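Local coordinates for putative glycoside hydrolase (Bacteroides thetaiotaomicron VPI-5482, PDB 3HBZ), which binds calcium and sodium ions and, as a putative glycoside hydrolase, may play a role in carbohydrate metabolism, at residues 240-245 with 258-263; 246-251 with 305-310; 267-272 with 289-294. One frame throughout, in Å; residues are numbered along the deposited sequence. Where two conformers were deposited one is given.

Overall arrangement
Contacts 1 and 2 both use strand 240-247; contact 3 joins its neighbour 266-271 to the next strand, 281-290. Contact 1 is buried and mainly apolar: the loop after the strand folds back and sets F261 and A260 on side chains of 240-247. Contact 2, partly buried, uses the end of the same strand, paired antiparallel with 306-313, and mixes backbone bonds with polar side chains and a water. Contact 3, farthest from the centre of the chain, is also partly buried, with H289 and M290 exposed, and relies mostly on backbone bonds. A salt bridge from D240 to R271 ties contact 1 to contact 3, and a backbone hydrogen bond between I244 and A309 ties it to contact 2.

Contact 1 (240-245 with 258-263); sequences DIYAIM and TNAFTS
With chi1 of 65°, Y242 has CG between its own backbone N and carbonyl carbon, whereas F261 has CG anti to its carbonyl carbon (chi1 -62°); these torsions start the two rings toward each other. The rings form an edge-to-face pair in which F261 presents its edge to a face of Y242. CZ of F261 stands over the centre of the Y242 ring, 3.3 Å above its plane, and the closest pair is F261 CZ to Y242 CD1 at 3.4 Å. The centroids are 4.5 Å apart and the planes 53° from each other, well short of the right angle of an ideal T.

Beside the rings, I244 meets the backbone of the loop: its CG2 lies 3.6 Å from the carbonyl O of A260, and its CD1 is 4.3 Å from A260 CB. A260 CB also lies loosely near CE1 of Y242, between the two strand side chains. The loop thus meets the strand mainly through apolar side chains, with one backbone carbonyl, A260 O, against I244.

F261 also makes a cation-pi interaction with R271, whose guanidinium forms a salt bridge with D240. The contact lies in the putative carbohydrate metabolism domain, away from the metal sites. Strand 240-247, which supplies Y242 and I244, runs between strands 266-271 and 306-313 in an antiparallel sheet, and the loop leading from it toward 266-271 lies over one face.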
# COMPACT_ATOMS: atom_id res chain seq x y z
N ASP A 240 8.84 9.56 9.23
CA ASP A 240 9.62 9.45 7.99
C ASP A 240 8.67 9.66 6.82
O ASP A 240 7.48 9.27 6.86
CB ASP A 240 10.32 8.10 7.89
CG ASP A 240 11.56 8.12 7.00
OD1 ASP A 240 11.96 9.16 6.41
OD2 ASP A 240 12.15 7.05 6.89
N ILE A 241 9.19 10.33 5.80
CA ILE A 241 8.50 10.57 4.56
C ILE A 241 9.53 10.40 3.46
O ILE A 241 10.57 11.06 3.48
CB ILE A 241 7.94 12.03 4.50
CG1 ILE A 241 7.04 12.32 5.70
CG2 ILE A 241 7.23 12.26 3.12
CD1 ILE A 241 6.54 13.79 5.89
N TYR A 242 9.28 9.49 2.53
CA TYR A 242 10.25 9.20 1.52
C TYR A 242 9.59 8.66 0.26
O TYR A 242 8.39 8.35 0.26
CB TYR A 242 11.32 8.29 2.08
CG TYR A 242 10.91 6.90 2.51
CD1 TYR A 242 10.99 5.82 1.62
CD2 TYR A 242 10.50 6.64 3.79
CE1 TYR A 242 10.68 4.51 2.02
CE2 TYR A 242 10.13 5.32 4.21
CZ TYR A 242 10.25 4.26 3.31
OH TYR A 242 9.95 2.97 3.70
N ALA A 243 10.38 8.61 -0.81
CA ALA A 243 9.96 8.04 -2.09
C ALA A 243 11.18 7.39 -2.73
O ALA A 243 12.32 7.83 -2.49
CB ALA A 243 9.34 9.10 -3.03
N ILE A 244 10.94 6.31 -3.47
CA ILE A 244 12.01 5.57 -4.16
C ILE A 244 11.55 5.28 -5.60
O ILE A 244 10.36 5.21 -5.88
CB ILE A 244 12.38 4.29 -3.43
CG1 ILE A 244 11.14 3.38 -3.25
CG2 ILE A 244 12.98 4.59 -2.07
CD1 ILE A 244 11.43 2.04 -2.50
N MSE A 245 12.52 5.20 -6.49
CA MSE A 245 12.34 4.74 -7.86
C MSE A 245 13.36 3.62 -8.04
O MSE A 245 14.56 3.78 -7.70
CB MSE A 245 12.64 5.83 -8.83
CG MSE A 245 12.20 5.49 -10.24
SE MSE A 245 12.75 6.86 -11.41
CE MSE A 245 11.71 6.28 -12.99
N THR A 258 12.71 -4.76 3.69
CA THR A 258 14.06 -5.23 3.92
C THR A 258 15.06 -4.49 3.04
O THR A 258 16.24 -4.59 3.29
CB THR A 258 14.24 -6.74 3.61
OG1 THR A 258 14.11 -6.92 2.20
CG2 THR A 258 13.23 -7.61 4.38
N ASN A 259 14.62 -3.79 2.01
CA ASN A 259 15.57 -3.27 1.01
C ASN A 259 15.19 -1.99 0.30
O ASN A 259 15.76 -1.63 -0.76
CB ASN A 259 15.86 -4.36 -0.02
CG ASN A 259 14.64 -4.78 -0.78
OD1 ASN A 259 13.58 -4.16 -0.70
ND2 ASN A 259 14.75 -5.89 -1.48
N ALA A 260 14.25 -1.28 0.89
CA ALA A 260 13.76 -0.01 0.34
C ALA A 260 14.88 0.99 0.05
O ALA A 260 14.81 1.76 -0.94
CB ALA A 260 12.74 0.61 1.32
N PHE A 261 15.91 1.02 0.91
CA PHE A 261 16.99 2.00 0.75
C PHE A 261 18.30 1.38 0.30
O PHE A 261 19.26 2.08 0.12
CB PHE A 261 17.23 2.78 2.06
CG PHE A 261 16.05 3.58 2.53
CD1 PHE A 261 15.50 4.56 1.70
CD2 PHE A 261 15.47 3.35 3.77
CE1 PHE A 261 14.42 5.33 2.12
CE2 PHE A 261 14.39 4.10 4.20
CZ PHE A 261 13.84 5.10 3.35
N THR A 262 18.34 0.07 0.12
CA THR A 262 19.62 -0.58 -0.15
C THR A 262 19.62 -1.45 -1.40
O THR A 262 20.67 -1.90 -1.78
CB THR A 262 20.01 -1.48 1.05
OG1 THR A 262 18.96 -2.44 1.26
CG2 THR A 262 20.27 -0.64 2.34
N SER A 263 18.47 -1.76 -2.01
CA SER A 263 18.48 -2.64 -3.18
C SER A 263 19.36 -2.10 -4.30
O SER A 263 19.27 -0.94 -4.64
CB SER A 263 17.08 -2.80 -3.75
OG SER A 263 17.15 -3.51 -4.99

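Contact 2 (246-251 with 305-310); sequences YETSES and KYNVAI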
# COMPACT_ATOMS: atom_id res chain seq x y z
N TYR A 246 12.89 2.48 -8.53
CA TYR A 246 13.76 1.36 -8.84
C TYR A 246 13.34 0.63 -10.11
O TYR A 246 12.18 0.64 -10.51
CB TYR A 246 13.77 0.36 -7.66
CG TYR A 246 12.41 -0.21 -7.33
CD1 TYR A 246 11.51 0.46 -6.52
CD2 TYR A 246 12.00 -1.44 -7.86
CE1 TYR A 246 10.25 -0.09 -6.20
CE2 TYR A 246 10.72 -1.99 -7.57
CZ TYR A 246 9.87 -1.33 -6.74
OH TYR A 246 8.61 -1.88 -6.53
N GLU A 247 14.31 -0.03 -10.71
CA GLU A 247 14.09 -0.85 -11.86
C GLU A 247 13.61 -2.27 -11.45
O GLU A 247 14.20 -2.91 -10.59
CB GLU A 247 15.41 -0.98 -12.63
CG GLU A 247 15.23 -1.79 -13.91
CD GLU A 247 16.48 -1.81 -14.79
OE1 GLU A 247 17.44 -1.08 -14.48
OE2 GLU A 247 16.47 -2.55 -15.80
N THR A 248 12.53 -2.73 -12.08
CA THR A 248 11.99 -4.05 -11.82
C THR A 248 12.67 -5.08 -12.73
O THR A 248 13.31 -4.73 -13.69
CB THR A 248 10.47 -4.10 -12.02
OG1 THR A 248 10.16 -3.66 -13.33
CG2 THR A 248 9.75 -3.21 -11.01
N SER A 249 12.57 -6.34 -12.35
CA SER A 249 13.03 -7.43 -13.19
C SER A 249 12.28 -8.67 -12.75
O SER A 249 11.49 -8.63 -11.82
CB SER A 249 14.52 -7.67 -12.97
OG SER A 249 14.72 -8.04 -11.61
N GLU A 250 12.58 -9.78 -13.41
CA GLU A 250 12.04 -11.07 -13.06
C GLU A 250 12.34 -11.39 -11.61
O GLU A 250 11.44 -11.79 -10.88
CB GLU A 250 12.58 -12.17 -14.00
CG GLU A 250 11.67 -13.39 -14.08
CD GLU A 250 12.28 -14.57 -14.86
OE1 GLU A 250 13.20 -14.33 -15.69
OE2 GLU A 250 11.85 -15.72 -14.63
N SER A 251 13.57 -11.16 -11.15
CA SER A 251 13.91 -11.43 -9.73
C SER A 251 13.49 -10.34 -8.73
O SER A 251 13.40 -10.61 -7.52
CB SER A 251 15.40 -11.68 -9.59
OG SER A 251 16.12 -10.76 -10.38
N LYS A 305 9.43 -0.25 -17.03
CA LYS A 305 10.41 -1.04 -16.25
C LYS A 305 10.85 -0.39 -14.93
O LYS A 305 11.68 -0.96 -14.23
CB LYS A 305 11.68 -1.29 -17.08
CG LYS A 305 11.49 -2.05 -18.38
CD LYS A 305 10.84 -3.40 -18.14
CE LYS A 305 10.87 -4.30 -19.40
NZ LYS A 305 10.03 -5.51 -19.11
N TYR A 306 10.29 0.78 -14.58
CA TYR A 306 10.60 1.41 -13.28
C TYR A 306 9.34 1.56 -12.47
O TYR A 306 8.27 1.86 -13.02
CB TYR A 306 11.28 2.80 -13.44
CG TYR A 306 12.63 2.77 -14.15
CD1 TYR A 306 13.81 2.45 -13.47
CD2 TYR A 306 12.73 3.07 -15.49
CE1 TYR A 306 15.03 2.41 -14.11
CE2 TYR A 306 13.95 3.05 -16.14
CZ TYR A 306 15.10 2.72 -15.44
OH TYR A 306 16.31 2.67 -16.11
N ASN A 307 9.47 1.35 -11.16
CA ASN A 307 8.43 1.60 -10.22
C ASN A 307 8.83 2.74 -9.33
O ASN A 307 10.03 2.95 -9.02
CB ASN A 307 8.22 0.38 -9.31
CG ASN A 307 7.44 -0.74 -9.97
OD1 ASN A 307 7.13 -0.69 -11.17
ND2 ASN A 307 7.12 -1.78 -9.17
N VAL A 308 7.81 3.42 -8.83
CA VAL A 308 7.98 4.43 -7.82
C VAL A 308 7.12 4.04 -6.65
O VAL A 308 5.99 3.55 -6.84
CB VAL A 308 7.59 5.85 -8.32
CG1 VAL A 308 7.48 6.80 -7.10
CG2 VAL A 308 8.66 6.37 -9.32
N ALA A 309 7.65 4.26 -5.44
CA ALA A 309 6.88 4.20 -4.19
C ALA A 309 7.01 5.51 -3.43
O ALA A 309 8.08 6.14 -3.43
CB ALA A 309 7.39 3.04 -3.29
N ILE A 310 5.93 5.87 -2.75
CA ILE A 310 5.89 6.97 -1.79
C ILE A 310 5.47 6.32 -0.48
O ILE A 310 4.54 5.48 -0.46
CB ILE A 310 4.87 8.05 -2.18
CG1 ILE A 310 5.29 8.78 -3.46
CG2 ILE A 310 4.62 9.08 -1.01
CD1 ILE A 310 4.13 9.53 -4.13
O HOH W 1 18.26 1.56 -14.86
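Y246 leans over N307, its partner in an antiparallel hydrogen-bonded pair of strands 240-247 and 306-313. From CB the chain turns so that CG sits between the backbone N and the carbonyl carbon (chi1 60°), and the ring lies with one face over N307 CB. CD1 is 3.8 Å from N307 O; CE1 and CE2 both approach N307 CB, and CZ comes closer to it, at 3.5 Å. This CB, offset toward the rim, makes a CH-pi contact. At the tip, OH lies near the amide of N307 and is hydrogen-bonded to the carbonyl O of F202. An alanine in place of Y246 would probably leave F202 O without this hydroxyl partner and open a gap over N307 CB.

The backbones are joined by Y246 N to N307 O and N307 N to Y246 O, both 2.9 Å. One further backbone hydrogen bond, T248 N to K305 O, follows beyond the strand end, and the CG2 methyl of T248 packs against the N307 amide at CG.

On the opposite face, E247 and Y306 form the next, non-hydrogen-bonded pair, with E247 CB 3.7 Å from Y306 CE1. A water joins their ends, donating to E247 OE1 at 2.8 Å and lying 2.6 Å from Y306 OH, in the plane of the ring. The other carboxylate oxygen, OE2, forms a salt bridge with K300, and Y306 OH also bonds D297 N. The chemistry implies two differently held faces: a tyrosine anchored by a carbonyl on one, and a carboxylate probably stabilised by lysine and water on the other.

Contact 3 (267-272 with 289-294); sequences VSIARI and HMLSGK. With PEG (di(hydroxyethyl)ether), chain T.
V267, S268 and I269 run antiparallel to H289, M290 and L291, with I269 and H289 as a hydrogen-bonded pair and S268 and M290 as the non-hydrogen-bonded pair beside it. This is part of the beta hairpin of strands 266-271 and 281-290, and on its other side the first strand carries a classic beta bulge, V267 and S268 both facing M245. H289 N bonds I269 O at 2.9 Å, the N-H coming from above the carbonyl plane, while I269 N returns to H289 O at 3.1 Å. L291 N closes the set on V267 O at 2.9 Å. Beyond it the chain makes a type II turn from L291 to K294, with G293 at positive phi.

Among the side chains, L291 folds back over the first strand. Its CG, anti to its carbonyl carbon (chi1 -56°), rests 3.6 Å from V267 O, and its CD1 meets the CD1 of I269 at 4.2 Å, the two chains crossing obliquely. H289 lies on the same face as I269 and sets its CB 3.5 Å from I269 O.

Farther along, R271 NH1 makes a weak hydrogen bond, 3.4 Å long, to O1 of a di(hydroxyethyl)ether molecule, probably from the crystallisation liquor, at the edge of the guanidinium and in its plane.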
# COMPACT_ATOMS: atom_id res chain seq x y z
N VAL A 267 17.28 3.43 -8.28
CA VAL A 267 17.90 4.46 -9.09
C VAL A 267 17.81 5.86 -8.46
O VAL A 267 18.68 6.69 -8.72
CB VAL A 267 17.36 4.45 -10.56
CG1 VAL A 267 17.71 3.10 -11.22
CG2 VAL A 267 15.86 4.73 -10.61
N SER A 268 16.83 6.08 -7.59
CA SER A 268 16.58 7.40 -7.05
C SER A 268 15.86 7.32 -5.70
O SER A 268 15.06 6.39 -5.46
CB SER A 268 15.76 8.22 -8.06
OG SER A 268 15.60 9.54 -7.61
N ILE A 269 16.20 8.24 -4.81
CA ILE A 269 15.57 8.35 -3.50
C ILE A 269 15.31 9.80 -3.11
O ILE A 269 16.20 10.63 -3.25
CB ILE A 269 16.44 7.76 -2.43
CG1 ILE A 269 16.79 6.31 -2.79
CG2 ILE A 269 15.69 7.82 -1.09
CD1 ILE A 269 17.75 5.60 -1.75
N ALA A 270 14.09 10.09 -2.64
CA ALA A 270 13.76 11.38 -2.00
C ALA A 270 13.42 11.07 -0.52
O ALA A 270 12.80 10.03 -0.23
CB ALA A 270 12.58 12.03 -2.69
N ARG A 271 13.87 11.90 0.41
CA ARG A 271 13.63 11.62 1.86
C ARG A 271 13.75 12.87 2.70
O ARG A 271 14.68 13.67 2.54
CB ARG A 271 14.64 10.61 2.37
CG ARG A 271 14.32 10.07 3.73
CD ARG A 271 15.22 8.92 4.05
NE ARG A 271 14.72 8.20 5.22
CZ ARG A 271 15.45 7.36 5.96
NH1 ARG A 271 16.71 7.10 5.67
NH2 ARG A 271 14.88 6.76 6.99
N ILE A 272 12.81 13.05 3.62
CA ILE A 272 12.82 14.23 4.49
C ILE A 272 14.07 14.16 5.38
O ILE A 272 14.41 13.09 5.93
CB ILE A 272 11.50 14.35 5.32
CG1 ILE A 272 11.39 15.76 5.95
CG2 ILE A 272 11.41 13.20 6.36
CD1 ILE A 272 9.88 16.25 6.24
N HIS A 289 17.09 12.27 -5.45
CA HIS A 289 18.50 12.17 -5.73
C HIS A 289 18.73 10.99 -6.69
O HIS A 289 18.40 9.89 -6.32
CB HIS A 289 19.26 11.82 -4.45
CG HIS A 289 19.34 12.91 -3.44
ND1 HIS A 289 20.55 13.37 -2.96
CD2 HIS A 289 18.38 13.58 -2.76
CE1 HIS A 289 20.33 14.31 -2.05
NE2 HIS A 289 19.02 14.47 -1.92
N MSE A 290 19.34 11.17 -7.87
CA MSE A 290 19.72 10.01 -8.64
C MSE A 290 21.02 9.44 -8.09
O MSE A 290 22.02 10.14 -7.99
CB MSE A 290 19.84 10.30 -10.11
CG MSE A 290 19.89 9.02 -10.96
SE MSE A 290 19.74 9.40 -12.80
CE MSE A 290 21.33 10.42 -13.18
N LEU A 291 21.00 8.15 -7.75
CA LEU A 291 22.12 7.51 -7.06
C LEU A 291 23.34 7.32 -7.91
O LEU A 291 23.26 7.23 -9.16
CB LEU A 291 21.68 6.15 -6.51
CG LEU A 291 20.45 6.20 -5.58
CD1 LEU A 291 20.13 4.80 -5.08
CD2 LEU A 291 20.67 7.18 -4.41
N SER A 292 24.49 7.26 -7.23
CA SER A 292 25.77 7.13 -7.90
C SER A 292 25.83 5.87 -8.79
O SER A 292 25.37 4.83 -8.40
CB SER A 292 26.87 7.04 -6.85
OG SER A 292 28.10 7.15 -7.50
N GLY A 293 26.34 6.00 -10.00
CA GLY A 293 26.44 4.89 -10.94
C GLY A 293 25.09 4.35 -11.40
O GLY A 293 25.04 3.26 -11.96
N LYS A 294 24.00 5.06 -11.16
CA LYS A 294 22.70 4.63 -11.68
C LYS A 294 22.24 5.63 -12.75
O LYS A 294 22.75 6.77 -12.83
CB LYS A 294 21.68 4.49 -10.56
CG LYS A 294 22.16 3.68 -9.33
CD LYS A 294 22.13 2.15 -9.50
CE LYS A 294 22.58 1.41 -8.20
NZ LYS A 294 21.71 1.63 -6.97
C1 PEG T . 18.75 6.95 2.58
O1 PEG T . 18.78 8.23 3.27
C2 PEG T . 19.81 5.96 3.09
O2 PEG T . 20.48 5.30 2.00
C3 PEG T . 21.54 4.41 2.40